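Fluoride-specific ion channel FluC (Bordetella pertussis, PDB 5NKQ) conducts fluoride ions out of the cell as a double-barrelled dimeric membrane channel, lowering their toxic concentration inside while not passing chloride. Local coordinates at residues N8-A11 against I12-A16; A70-T73 against G74-G78; W24-G27 against L28-G32. All coordinates share one frame; numbering follows the deposited sequence.

Overall arrangement
All three contacts are local; the third runs off its helix end. Interactions 1 and 3 share helix 6-30, their centres about 24 Å apart, whereas interaction 2 lies on helix 65-79. Interaction 2 is the buried one, its centre about 8 Å from that of the chain; interaction 1 is partly buried and interaction 3 lies at the surface. Interactions 1 and 2 touch through Ala11 O and Ala70 CB, 3.3 Å apart, and both, like Trp24 of interaction 3, meet the second subunit. Chemistry follows place: regular i+4 bonding in interaction 1, wider pi-type turns leading to a sodium-binding carbonyl in interaction 2, and aliphatic and CH-pi contacts at a helix end in interaction 3.

Interaction 1. Residues N8-A11 against I12-A16; sequences NFIA and IGIGA
Ile10 and Ile14 share one rotamer, each with CG2 anti to the backbone N and CG1 beside it (chi1 -58° and -65°), and their side chains therefore run alongside each other, pointing the same way. One turn apart on the helix, they meet through branches of different kinds: the CG2 methyl of Ile10 rests on the terminal CD1 of Ile14 at 3.7 Å. Ile14 CG1 also lies 3.2 Å from Ile10 O, beside the carbonyl oxygen that its own N-H binds. Ile12 repeats this on another side of the helix, its CG1 3.2 Å from Asn8 O.

The backbone evidence is a run of four i+4 bonds, from Ile12 N, Gly13 N, Ile14 N and Gly15 N to the oxygens of Asn8, Phe9, Ile10 and Ala11. The straightest is Ile14 N to Ile10 O, 2.9 Å with an N-H...O angle of 169°. Gly15 N to Ala11 O is longer, at 3.1 Å.

Phe9 O also accepts a bond from Trp21 NE1 of the second subunit, whose Trp21 and Trp24 rings meet Phe9 edge-to-face, and Asn8 ND2 is held by Thr3 O. Within this transmembrane helix the amides are thus paired along the chain, leaving an exposed aliphatic ridge at Ile10 and Ile14, while Phe9 O carries a polar link across the dimer.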
# COMPACT_ATOMS: atom_id res chain seq x y z
N ASN A 8 -12.20 -17.59 8.45
CA ASN A 8 -11.74 -16.50 7.59
C ASN A 8 -10.53 -15.80 8.18
O ASN A 8 -9.66 -15.35 7.42
CB ASN A 8 -12.88 -15.51 7.36
CG ASN A 8 -14.02 -16.10 6.56
OD1 ASN A 8 -13.82 -17.04 5.78
ND2 ASN A 8 -15.22 -15.57 6.74
N PHE A 9 -10.44 -15.69 9.51
CA PHE A 9 -9.26 -15.11 10.13
C PHE A 9 -8.03 -15.96 9.85
O PHE A 9 -6.94 -15.43 9.58
CB PHE A 9 -9.47 -14.95 11.63
CG PHE A 9 -10.27 -13.73 12.00
CD1 PHE A 9 -11.66 -13.79 12.04
CD2 PHE A 9 -9.64 -12.54 12.31
CE1 PHE A 9 -12.40 -12.67 12.38
CE2 PHE A 9 -10.38 -11.42 12.65
CZ PHE A 9 -11.76 -11.48 12.68
N ILE A 10 -8.17 -17.29 9.92
CA ILE A 10 -7.06 -18.18 9.61
C ILE A 10 -6.67 -18.06 8.14
O ILE A 10 -5.48 -18.01 7.81
CB ILE A 10 -7.41 -19.63 9.99
CG1 ILE A 10 -7.78 -19.72 11.47
CG2 ILE A 10 -6.26 -20.56 9.67
CD1 ILE A 10 -8.18 -21.11 11.92
N ALA A 11 -7.66 -18.01 7.25
CA ALA A 11 -7.36 -17.90 5.83
C ALA A 11 -6.65 -16.60 5.50
O ALA A 11 -5.76 -16.57 4.64
CB ALA A 11 -8.66 -18.01 5.02
N ILE A 12 -7.02 -15.51 6.18
CA ILE A 12 -6.35 -14.23 5.95
C ILE A 12 -4.95 -14.26 6.55
O ILE A 12 -3.98 -13.79 5.93
CB ILE A 12 -7.19 -13.08 6.50
CG1 ILE A 12 -8.47 -12.92 5.68
CG2 ILE A 12 -6.40 -11.78 6.52
CD1 ILE A 12 -9.42 -11.88 6.22
N GLY A 13 -4.81 -14.81 7.76
CA GLY A 13 -3.51 -14.85 8.40
C GLY A 13 -2.50 -15.68 7.63
O GLY A 13 -1.35 -15.29 7.47
N ILE A 14 -2.93 -16.85 7.13
CA ILE A 14 -2.04 -17.69 6.34
C ILE A 14 -1.66 -16.98 5.04
O ILE A 14 -0.49 -16.97 4.64
CB ILE A 14 -2.69 -19.05 6.06
CG1 ILE A 14 -2.87 -19.83 7.37
CG2 ILE A 14 -1.86 -19.86 5.07
CD1 ILE A 14 -3.52 -21.18 7.19
N GLY A 15 -2.63 -16.36 4.38
CA GLY A 15 -2.33 -15.61 3.17
C GLY A 15 -1.41 -14.44 3.42
O GLY A 15 -0.41 -14.25 2.73
N ALA A 16 -1.73 -13.64 4.44
CA ALA A 16 -0.91 -12.47 4.75
C ALA A 16 0.50 -12.85 5.15
O ALA A 16 1.45 -12.11 4.87
CB ALA A 16 -1.57 -11.65 5.86

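Interaction 2. Residues A70-T73 against G74-G78. With NA (sodium ion), chain I.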
# COMPACT_ATOMS: atom_id res chain seq x y z
N ALA A 70 -8.23 -15.24 1.46
CA ALA A 70 -6.86 -15.72 1.60
C ALA A 70 -5.96 -15.17 0.50
O ALA A 70 -4.79 -14.88 0.75
CB ALA A 70 -6.84 -17.25 1.60
N ALA A 71 -6.49 -15.01 -0.71
CA ALA A 71 -5.71 -14.57 -1.86
C ALA A 71 -5.57 -13.05 -1.92
O ALA A 71 -4.46 -12.53 -2.07
CB ALA A 71 -6.34 -15.09 -3.16
N VAL A 72 -6.68 -12.32 -1.82
CA VAL A 72 -6.66 -10.87 -1.99
C VAL A 72 -6.43 -10.19 -0.65
O VAL A 72 -5.42 -9.50 -0.45
CB VAL A 72 -7.96 -10.37 -2.64
CG1 VAL A 72 -7.88 -8.87 -2.88
CG2 VAL A 72 -8.21 -11.11 -3.95
N THR A 73 -7.38 -10.36 0.28
CA THR A 73 -7.25 -9.73 1.59
C THR A 73 -6.01 -10.21 2.32
O THR A 73 -5.32 -9.43 2.99
CB THR A 73 -8.51 -9.99 2.43
OG1 THR A 73 -9.67 -9.59 1.69
CG2 THR A 73 -8.45 -9.23 3.74
N GLY A 74 -5.70 -11.50 2.21
CA GLY A 74 -4.54 -12.06 2.86
C GLY A 74 -3.26 -11.91 2.07
O GLY A 74 -2.43 -11.04 2.37
N PHE A 75 -3.09 -12.73 1.03
CA PHE A 75 -1.82 -12.80 0.32
C PHE A 75 -1.46 -11.47 -0.32
O PHE A 75 -0.38 -10.91 -0.06
CB PHE A 75 -1.87 -13.91 -0.74
CG PHE A 75 -0.63 -14.01 -1.57
CD1 PHE A 75 0.52 -14.57 -1.05
CD2 PHE A 75 -0.61 -13.53 -2.87
CE1 PHE A 75 1.68 -14.66 -1.82
CE2 PHE A 75 0.54 -13.62 -3.64
CZ PHE A 75 1.68 -14.18 -3.11
N LEU A 76 -2.34 -10.93 -1.16
CA LEU A 76 -2.04 -9.67 -1.83
C LEU A 76 -2.00 -8.51 -0.85
O LEU A 76 -1.29 -7.53 -1.09
CB LEU A 76 -3.06 -9.42 -2.94
CG LEU A 76 -3.01 -10.46 -4.06
CD1 LEU A 76 -4.08 -10.19 -5.10
CD2 LEU A 76 -1.63 -10.49 -4.69
N GLY A 77 -2.75 -8.60 0.25
CA GLY A 77 -2.67 -7.58 1.28
C GLY A 77 -1.39 -7.63 2.08
O GLY A 77 -1.02 -6.64 2.71
N GLY A 78 -0.71 -8.78 2.09
CA GLY A 78 0.58 -8.88 2.75
C GLY A 78 1.73 -8.66 1.79
O GLY A 78 2.83 -8.28 2.20
NA NA I . 0.22 -4.71 2.79
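Leu76 and Phe75 both lie against the carbonyl of Ala71, but different first torsions send their side chains different ways. Leu76 has CG beside its backbone N (chi1 -64°), which lays CG 3.2 Å from Ala71 O and brings CD1 to 4.4 Å from Val72 CG2, a loose apolar contact. In Phe75, CG is anti to the backbone N (chi1 177°): CB stays 3.2 Å from Ala71 O, while the ring leads away from 70-73 and turns an edge to that oxygen, which lies near the ring plane.

The backbone is wider than an alpha-helix here. Phe75 N binds Ala70 O and Leu76 N binds Ala71 O, each at 2.8 Å and each five residues back, the spacing of pi-type turns. Gly77 N to Val72 O has the same spacing but is weak, its N-H...O angle only 125°.

Gly77 O binds the structural sodium ion at 2.3 Å; Thr80 O and the Gly77 and Thr80 carbonyl oxygens of the second subunit complete its ligands. Sodium thus takes up backbone oxygens close to the end of helix 65-79.

Around this segment, Val72 and Leu76 pack on helix 37-59, through Ile50 and Met53 and through Leu49 and Ile50 respectively. Thr73 packs on Trp24 of the second subunit, and its O takes a bond from Arg23 NH2 of that subunit. Helix 6-30 lies against the remaining side: Ala70 on Ala11, the CG2 methyl of Thr73 on Ile12 CD1, Phe75 on Leu18 and Leu22.

Interaction 3. Residues W24-G27 against L28-G32; sequences WVLG and LKLNG. Unlike the reference sequence in segment 28-32: Lys29 (reference Arg).
Leu28 lays its CD1 methyl over one face of the Trp24 indole, a CH-pi contact 3.9 Å from the centroid of the five-membered ring and 25° off its normal. Leu28 CD1 sits toward the rim, 3.6 Å from Trp24 CE2. With its CG anti to the backbone N (chi1 177°), Trp24 swings its ring toward the following turn, where the leucine crosses it. Trp24 also packs on Ile12 of the second subunit.

Two pairs lie side by side instead, each pointing one way. Val25 CG1 meets Lys29 CE at 3.9 Å, against the aliphatic part of the lysine before the chain bends at chi4; this lysine differs from the arginine of the reference sequence. Leu26 CD2 meets Leu30 CD1, also at 3.9 Å.

Among the hydrogen bonds, Leu28 N, Lys29 N and Leu30 N bind the oxygens of Trp24, Val25 and Leu26. Asn31 N closes the series on Gly27 O at 3.1 Å, and Asn31 ND2 lies 3.3 Å from Gly27 CA.

Asn31 leaves helical geometry with psi 116°, and its OD1 accepts a bond from Thr39 N. This is the C-terminal end of a transmembrane helix, joined through asparagine to the start of helix 37-59, at the fluoride-pocket residue Thr39.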
# COMPACT_ATOMS: atom_id res chain seq x y z
N TRP A 24 9.19 -9.57 1.80
CA TRP A 24 10.45 -9.49 2.54
C TRP A 24 11.60 -10.06 1.72
O TRP A 24 12.68 -9.46 1.66
CB TRP A 24 10.31 -10.22 3.87
CG TRP A 24 11.57 -10.27 4.68
CD1 TRP A 24 12.35 -9.22 5.05
CD2 TRP A 24 12.18 -11.44 5.24
NE1 TRP A 24 13.42 -9.66 5.80
CE2 TRP A 24 13.34 -11.02 5.93
CE3 TRP A 24 11.87 -12.80 5.21
CZ2 TRP A 24 14.18 -11.91 6.59
CZ3 TRP A 24 12.71 -13.69 5.87
CH2 TRP A 24 13.85 -13.24 6.55
N VAL A 25 11.39 -11.20 1.06
CA VAL A 25 12.44 -11.79 0.24
C VAL A 25 12.72 -10.92 -0.98
O VAL A 25 13.89 -10.70 -1.34
CB VAL A 25 12.05 -13.23 -0.16
CG1 VAL A 25 13.02 -13.77 -1.21
CG2 VAL A 25 12.03 -14.13 1.06
N LEU A 26 11.67 -10.42 -1.63
CA LEU A 26 11.87 -9.55 -2.78
C LEU A 26 12.68 -8.31 -2.42
O LEU A 26 13.51 -7.85 -3.20
CB LEU A 26 10.52 -9.14 -3.38
CG LEU A 26 9.78 -10.20 -4.20
CD1 LEU A 26 8.37 -9.74 -4.52
CD2 LEU A 26 10.54 -10.49 -5.48
N GLY A 27 12.45 -7.76 -1.22
CA GLY A 27 13.22 -6.61 -0.79
C GLY A 27 14.68 -6.95 -0.55
O GLY A 27 15.57 -6.18 -0.91
N LEU A 28 14.95 -8.11 0.05
CA LEU A 28 16.33 -8.50 0.31
C LEU A 28 17.10 -8.76 -0.99
O LEU A 28 18.32 -8.58 -1.03
CB LEU A 28 16.37 -9.75 1.20
CG LEU A 28 15.78 -9.59 2.60
CD1 LEU A 28 15.82 -10.92 3.35
CD2 LEU A 28 16.52 -8.51 3.38
N LYS A 29 16.40 -9.16 -2.05
CA LYS A 29 17.06 -9.51 -3.30
C LYS A 29 17.01 -8.40 -4.35
O LYS A 29 17.83 -8.41 -5.27
CB LYS A 29 16.43 -10.78 -3.90
CG LYS A 29 16.70 -12.04 -3.10
CD LYS A 29 16.12 -13.26 -3.78
CE LYS A 29 16.44 -14.54 -3.02
NZ LYS A 29 17.91 -14.76 -2.90
N LEU A 30 16.08 -7.45 -4.25
CA LEU A 30 15.90 -6.46 -5.29
C LEU A 30 16.06 -5.02 -4.83
O LEU A 30 16.43 -4.17 -5.65
CB LEU A 30 14.51 -6.60 -5.95
CG LEU A 30 14.24 -7.91 -6.70
CD1 LEU A 30 12.84 -7.90 -7.29
CD2 LEU A 30 15.28 -8.12 -7.79
N ASN A 31 15.78 -4.70 -3.57
CA ASN A 31 15.93 -3.33 -3.10
C ASN A 31 17.38 -2.88 -3.24
O ASN A 31 18.28 -3.44 -2.60
CB ASN A 31 15.47 -3.20 -1.65
CG ASN A 31 13.97 -3.00 -1.53
OD1 ASN A 31 13.32 -2.54 -2.46
ND2 ASN A 31 13.42 -3.34 -0.37
N GLY A 32 17.60 -1.88 -4.09
CA GLY A 32 18.93 -1.38 -4.34
C GLY A 32 19.30 -0.22 -3.43
O GLY A 32 18.51 0.26 -2.62